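Local coordinates for glucocorticoid modulatory element-binding protein 1 (Homo sapiens, PDB 1OQJ) that binds glucocorticoid modulatory elements in promoter DNA through its SAND domain and raises transcriptional sensitivity to low concentrations of glucocorticoids, at residues A[19-23]-A[24-28]; A[58-61]-A[62-66]; A[67-71]-A[72-76]. One frame throughout, in Å; residues are numbered along the deposited sequence.

All three contacts are local and lie in series along one SAND domain, an alpha-beta fold. Contact 1 (19-28) runs off strand 17-22 of the four-stranded antiparallel sheet toward the zinc site; contact 2 (58-66) holds helix 60-63 and contact 3 (67-76) helix 71-76, joined through the two-stranded sheet of 65-66 and 69-70. The centres of contacts 2 and 3 are about 8 Å apart, and that of contact 1 lies about 14 and 13 Å from them. F26 of contact 1 bridges the gap by packing on W60, L71 and M75. K61 and R72, both DNA-binding, lie side by side, their side chains about 4 Å apart; K58, also DNA-binding, stands just before helix 60-63.

Contact 1: A[19-23]-A[24-28]; sequences AILLW and KKFVC. With ZN (zinc ion), chain C.
L21 and F26 turn their side chains in the same sense, each with CG opposite the main-chain nitrogen (chi1 177° and -175°), and this brings the leucine methyls against the phenyl ring. The pair sits where strand 17-22 of the SAND domain's four-stranded antiparallel sheet ends and the chain bends into the loop that leads to the zinc site. L21 CD2 lies over one face of the F26 ring, 4.2 Å from its centroid and only 11° off the normal, a CH-pi contact. The other methyl, CD1, meets the ring carbon CD1 of F26 at 3.8 Å, so both branches of the leucine are used. F26 is buried, and F82, W60, L71 and M75 also pack against it, placing the ring in the core between sheet and helices.

The turn itself is held by the backbone. F26 N donates to W23 O over 3.0 Å, while K25 N makes a weak bond to L22 O at 3.1 Å. F26 is also the centre of an inverse gamma turn, closed by a weak bond from V27 N to K25 O. Beside the bend, K24 CG packs against CE3 of the W23 indole at 3.8 Å. The indole NE1 is hydrogen-bonded to the carbonyl of D81, and its ring meets Y83 edge-to-face. K25 sends its chain outward to a salt bridge with E7, while its CB stays beside the strand end, 4.1 Å from L22 CB. Beyond the turn the loop reaches the metal, which H85, C89 and C93 also bind: C28 SG coordinates the zinc ion at 2.3 Å.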
# COMPACT_ATOMS: atom_id res chain seq x y z
N ALA A 19 1.68 -4.10 -9.24
CA ALA A 19 2.73 -3.22 -8.75
C ALA A 19 3.46 -3.91 -7.62
O ALA A 19 3.13 -5.05 -7.25
CB ALA A 19 2.15 -1.90 -8.29
N ILE A 20 4.47 -3.24 -7.07
CA ILE A 20 5.26 -3.79 -5.98
C ILE A 20 5.29 -2.82 -4.81
O ILE A 20 5.63 -1.65 -4.96
CB ILE A 20 6.71 -4.05 -6.44
CG1 ILE A 20 6.71 -5.03 -7.61
CG2 ILE A 20 7.54 -4.61 -5.28
CD1 ILE A 20 8.08 -5.27 -8.21
N LEU A 21 4.92 -3.32 -3.63
CA LEU A 21 4.92 -2.50 -2.42
C LEU A 21 6.27 -2.66 -1.72
O LEU A 21 6.64 -3.77 -1.35
CB LEU A 21 3.80 -2.95 -1.47
CG LEU A 21 3.71 -2.24 -0.12
CD1 LEU A 21 3.27 -0.80 -0.32
CD2 LEU A 21 2.72 -2.97 0.79
N LEU A 22 7.01 -1.56 -1.57
CA LEU A 22 8.30 -1.61 -0.87
C LEU A 22 7.91 -1.47 0.60
O LEU A 22 7.58 -0.37 1.06
CB LEU A 22 9.20 -0.46 -1.32
CG LEU A 22 9.46 -0.41 -2.83
CD1 LEU A 22 10.49 0.67 -3.12
CD2 LEU A 22 9.95 -1.77 -3.33
N TRP A 23 7.96 -2.58 1.33
CA TRP A 23 7.52 -2.59 2.72
C TRP A 23 8.10 -1.59 3.70
O TRP A 23 7.35 -0.97 4.46
CB TRP A 23 7.65 -4.00 3.30
CG TRP A 23 7.07 -4.09 4.69
CD1 TRP A 23 5.77 -3.89 5.06
CD2 TRP A 23 7.79 -4.36 5.90
NE1 TRP A 23 5.64 -4.01 6.42
CE2 TRP A 23 6.87 -4.30 6.96
CE3 TRP A 23 9.14 -4.64 6.18
CZ2 TRP A 23 7.25 -4.51 8.29
CZ3 TRP A 23 9.51 -4.86 7.51
CH2 TRP A 23 8.57 -4.79 8.54
N LYS A 24 9.42 -1.43 3.73
CA LYS A 24 9.98 -0.48 4.67
C LYS A 24 9.64 0.97 4.33
O LYS A 24 9.69 1.83 5.21
CB LYS A 24 11.50 -0.68 4.80
CG LYS A 24 11.84 -2.00 5.48
CD LYS A 24 13.30 -2.11 5.86
CE LYS A 24 13.58 -3.48 6.47
NZ LYS A 24 15.02 -3.67 6.78
N LYS A 25 9.27 1.23 3.08
CA LYS A 25 8.88 2.58 2.67
C LYS A 25 7.39 2.82 2.95
O LYS A 25 6.90 3.95 2.86
CB LYS A 25 9.13 2.79 1.17
CG LYS A 25 10.56 3.19 0.81
CD LYS A 25 11.58 2.16 1.21
CE LYS A 25 12.97 2.59 0.77
NZ LYS A 25 14.00 1.58 1.11
N PHE A 26 6.69 1.75 3.31
CA PHE A 26 5.25 1.77 3.61
C PHE A 26 5.06 2.31 5.03
O PHE A 26 4.82 1.55 5.97
CB PHE A 26 4.72 0.34 3.48
CG PHE A 26 3.23 0.20 3.63
CD1 PHE A 26 2.36 1.02 2.92
CD2 PHE A 26 2.70 -0.82 4.42
CE1 PHE A 26 0.98 0.82 2.98
CE2 PHE A 26 1.32 -1.02 4.49
CZ PHE A 26 0.46 -0.20 3.77
N VAL A 27 5.15 3.63 5.17
CA VAL A 27 5.05 4.31 6.45
C VAL A 27 3.70 4.97 6.68
O VAL A 27 3.13 5.57 5.76
CB VAL A 27 6.18 5.38 6.56
CG1 VAL A 27 6.10 6.11 7.89
CG2 VAL A 27 7.53 4.71 6.40
N CYS A 28 3.18 4.87 7.90
CA CYS A 28 1.89 5.47 8.22
C CYS A 28 1.90 6.95 7.89
O CYS A 28 2.88 7.64 8.16
CB CYS A 28 1.59 5.28 9.71
SG CYS A 28 0.06 6.07 10.25
ZN ZN C . -0.90 4.94 11.98

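Contact 2: A[58-61]-A[62-66]; sequences KDWK and RAIRL
The backbone of D59 stands at the N-cap of the short helix 60-63, and its carbonyl O accepts from both R62 N and A63 N. A63 N lies in the carbonyl plane, 3.0 Å from D59 O, whereas R62 N comes from above it at 2.9 Å. One residue on, I64 N gives a straighter bond (160°) to W60 O at 3.0 Å before the chain leaves the helix for strand 65-66. The D59 carboxylate divides its work: OD1 makes a weak capping bond to R62 N, and OD2 takes NH1 of the R62 guanidinium on its syn side at 2.7 Å, a salt bridge. The arginine chain is extended as far as NE and turns at chi4 (72°), which sets NH1 beside OD2, the two charged planes 73° apart. This bond and the cap probably limit rotation of the carboxylate. On the buried side, I64 CD1 touches the edge of the W60 indole at CE3, 4.0 Å away, while V49 and L71 pack against both residues. The stretch KDWK at 58-61 is the KDWK motif of SAND domains, in which K58 and K61 bind DNA and the tryptophan points into the core.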
# COMPACT_ATOMS: atom_id res chain seq x y z
N LYS A 58 -12.89 5.33 -2.65
CA LYS A 58 -12.49 6.18 -1.53
C LYS A 58 -11.99 5.35 -0.35
O LYS A 58 -12.31 5.64 0.80
CB LYS A 58 -13.65 7.07 -1.08
CG LYS A 58 -14.08 8.10 -2.12
CD LYS A 58 -15.01 9.15 -1.54
CE LYS A 58 -14.29 10.09 -0.59
NZ LYS A 58 -15.18 11.19 -0.10
N ASP A 59 -11.21 4.32 -0.66
CA ASP A 59 -10.65 3.45 0.37
C ASP A 59 -9.48 2.69 -0.23
O ASP A 59 -9.63 1.52 -0.61
CB ASP A 59 -11.70 2.46 0.88
CG ASP A 59 -11.30 1.81 2.18
OD1 ASP A 59 -10.08 1.65 2.41
OD2 ASP A 59 -12.20 1.44 2.97
N TRP A 60 -8.33 3.34 -0.32
CA TRP A 60 -7.16 2.70 -0.92
C TRP A 60 -6.78 1.38 -0.27
O TRP A 60 -6.30 0.47 -0.95
CB TRP A 60 -5.96 3.65 -0.92
CG TRP A 60 -5.40 3.98 0.43
CD1 TRP A 60 -5.82 4.97 1.27
CD2 TRP A 60 -4.31 3.33 1.09
NE1 TRP A 60 -5.05 4.98 2.41
CE2 TRP A 60 -4.12 3.98 2.33
CE3 TRP A 60 -3.48 2.25 0.75
CZ2 TRP A 60 -3.12 3.59 3.23
CZ3 TRP A 60 -2.49 1.87 1.66
CH2 TRP A 60 -2.32 2.53 2.88
N LYS A 61 -6.99 1.26 1.04
CA LYS A 61 -6.64 0.03 1.75
C LYS A 61 -7.50 -1.15 1.33
O LYS A 61 -7.11 -2.30 1.49
CB LYS A 61 -6.74 0.23 3.26
CG LYS A 61 -5.87 1.34 3.80
CD LYS A 61 -5.94 1.41 5.32
CE LYS A 61 -5.39 2.72 5.84
NZ LYS A 61 -6.24 3.87 5.42
N ARG A 62 -8.69 -0.87 0.80
CA ARG A 62 -9.56 -1.95 0.35
C ARG A 62 -9.45 -2.14 -1.16
O ARG A 62 -9.75 -3.21 -1.68
CB ARG A 62 -11.01 -1.68 0.76
CG ARG A 62 -11.28 -1.88 2.25
CD ARG A 62 -12.77 -1.92 2.55
NE ARG A 62 -13.07 -2.37 3.91
CZ ARG A 62 -12.84 -1.66 5.01
NH1 ARG A 62 -12.32 -0.44 4.92
NH2 ARG A 62 -13.14 -2.16 6.20
N ALA A 63 -8.99 -1.10 -1.86
CA ALA A 63 -8.82 -1.15 -3.32
C ALA A 63 -7.58 -1.97 -3.69
O ALA A 63 -7.58 -2.69 -4.69
CB ALA A 63 -8.71 0.26 -3.88
N ILE A 64 -6.53 -1.83 -2.90
CA ILE A 64 -5.29 -2.57 -3.14
C ILE A 64 -5.39 -3.95 -2.51
O ILE A 64 -5.85 -4.09 -1.38
CB ILE A 64 -4.07 -1.84 -2.55
CG1 ILE A 64 -3.91 -0.48 -3.22
CG2 ILE A 64 -2.81 -2.69 -2.74
CD1 ILE A 64 -2.73 0.32 -2.69
N ARG A 65 -4.95 -4.97 -3.24
CA ARG A 65 -4.98 -6.34 -2.75
C ARG A 65 -3.58 -6.95 -2.77
O ARG A 65 -2.73 -6.57 -3.57
CB ARG A 65 -5.94 -7.19 -3.59
CG ARG A 65 -7.41 -6.84 -3.38
CD ARG A 65 -8.30 -7.64 -4.33
NE ARG A 65 -9.71 -7.24 -4.22
CZ ARG A 65 -10.54 -7.66 -3.27
NH1 ARG A 65 -10.12 -8.50 -2.33
NH2 ARG A 65 -11.80 -7.23 -3.25
N LEU A 66 -3.35 -7.90 -1.87
CA LEU A 66 -2.08 -8.60 -1.79
C LEU A 66 -2.51 -10.06 -1.76
O LEU A 66 -3.16 -10.51 -0.82
CB LEU A 66 -1.36 -8.18 -0.50
CG LEU A 66 0.13 -8.49 -0.38
CD1 LEU A 66 0.74 -7.60 0.69
CD2 LEU A 66 0.33 -9.96 -0.04

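Contact 3: A[67-71]-A[72-76]; sequences GGIML and RKMMD
The carbonyl O of M70, at the N-cap of helix 71-76, is gripped by two backbone N-H groups: K73 N at 3.0 Å and M74 N in a longer, weak bond. The next carbonyl, L71 O, takes M75 N at 2.9 Å, so the first turn is closed by successive main-chain bonds. A water accepts from M70 N at 3.0 Å and, weakly, from K73 NZ. The K73 chain runs out straight and then bends at its last torsion (chi4 64°), which swings the ammonium back against the end of M70, a close approach whose detail is doubtful. I69 and M74 meet almost at right angles: the methionine doubles back at chi2 and chi3 and lays SD against I69 CG2 at 3.7 Å. On the inner side, the M75 sulfur SD rests on L71 CG at 3.8 Å. Further along the outer surface, the guanidinium of the DNA-binding R72 forms a salt bridge through NE with D76 OD2 at 3.1 Å, which probably tempers its charge and steadies its direction. The helix follows directly from strand 69-70 of the two-stranded sheet. Probable backbone hydrogen bonds from L71 N to I64 O and from R72 N to K61 O tie its start to helix 60-63 and the exit from that helix, and the side chains of R72 and M75 lie against K61.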
# COMPACT_ATOMS: atom_id res chain seq x y z
N GLY A 67 -2.18 -10.79 -2.82
CA GLY A 67 -2.59 -12.18 -2.88
C GLY A 67 -4.11 -12.29 -2.91
O GLY A 67 -4.68 -13.27 -2.43
N GLY A 68 -4.76 -11.26 -3.46
CA GLY A 68 -6.22 -11.26 -3.55
C GLY A 68 -6.94 -10.78 -2.31
O GLY A 68 -8.17 -10.57 -2.33
N ILE A 69 -6.20 -10.59 -1.22
CA ILE A 69 -6.79 -10.13 0.03
C ILE A 69 -6.61 -8.62 0.18
O ILE A 69 -5.54 -8.08 -0.12
CB ILE A 69 -6.11 -10.84 1.24
CG1 ILE A 69 -6.32 -12.35 1.13
CG2 ILE A 69 -6.70 -10.32 2.55
CD1 ILE A 69 -5.68 -13.14 2.26
N MET A 70 -7.66 -7.94 0.63
CA MET A 70 -7.58 -6.50 0.82
C MET A 70 -6.39 -6.16 1.71
O MET A 70 -6.18 -6.78 2.76
CB MET A 70 -8.86 -5.97 1.46
CG MET A 70 -10.07 -6.02 0.54
SD MET A 70 -11.55 -5.47 1.38
CE MET A 70 -12.66 -6.85 1.07
N LEU A 71 -5.59 -5.18 1.30
CA LEU A 71 -4.43 -4.78 2.07
C LEU A 71 -4.83 -4.45 3.51
O LEU A 71 -4.10 -4.75 4.45
CB LEU A 71 -3.75 -3.57 1.41
CG LEU A 71 -2.41 -3.12 1.99
CD1 LEU A 71 -1.43 -4.28 2.00
CD2 LEU A 71 -1.86 -1.96 1.17
N ARG A 72 -6.00 -3.85 3.67
CA ARG A 72 -6.53 -3.50 4.99
C ARG A 72 -6.44 -4.68 5.97
O ARG A 72 -6.02 -4.52 7.12
CB ARG A 72 -7.98 -3.04 4.87
CG ARG A 72 -8.72 -2.88 6.19
CD ARG A 72 -8.25 -1.66 6.97
NE ARG A 72 -8.98 -1.51 8.22
CZ ARG A 72 -8.83 -0.50 9.07
NH1 ARG A 72 -7.97 0.48 8.79
NH2 ARG A 72 -9.53 -0.45 10.19
N LYS A 73 -6.85 -5.86 5.53
CA LYS A 73 -6.83 -7.03 6.40
C LYS A 73 -5.42 -7.51 6.72
O LYS A 73 -5.15 -7.95 7.84
CB LYS A 73 -7.63 -8.17 5.76
CG LYS A 73 -9.10 -7.83 5.55
CD LYS A 73 -9.86 -9.03 4.98
CE LYS A 73 -11.33 -8.71 4.78
NZ LYS A 73 -11.54 -7.65 3.77
N MET A 74 -4.53 -7.43 5.75
CA MET A 74 -3.15 -7.85 5.98
C MET A 74 -2.49 -6.88 6.97
O MET A 74 -1.63 -7.27 7.75
CB MET A 74 -2.37 -7.90 4.66
CG MET A 74 -2.98 -8.84 3.62
SD MET A 74 -3.36 -10.53 4.21
CE MET A 74 -1.72 -11.19 4.45
N MET A 75 -2.91 -5.62 6.92
CA MET A 75 -2.39 -4.61 7.83
C MET A 75 -2.94 -4.85 9.24
O MET A 75 -2.20 -4.83 10.22
CB MET A 75 -2.79 -3.21 7.36
CG MET A 75 -2.15 -2.78 6.05
SD MET A 75 -2.93 -1.33 5.34
CE MET A 75 -2.33 -0.06 6.43
N ASP A 76 -4.25 -5.08 9.33
CA ASP A 76 -4.88 -5.33 10.62
C ASP A 76 -4.33 -6.59 11.28
O ASP A 76 -4.30 -6.68 12.51
CB ASP A 76 -6.40 -5.47 10.47
CG ASP A 76 -7.08 -4.16 10.11
OD1 ASP A 76 -6.48 -3.08 10.34
OD2 ASP A 76 -8.22 -4.20 9.60
O HOH W 1 -10.28 -9.37 1.25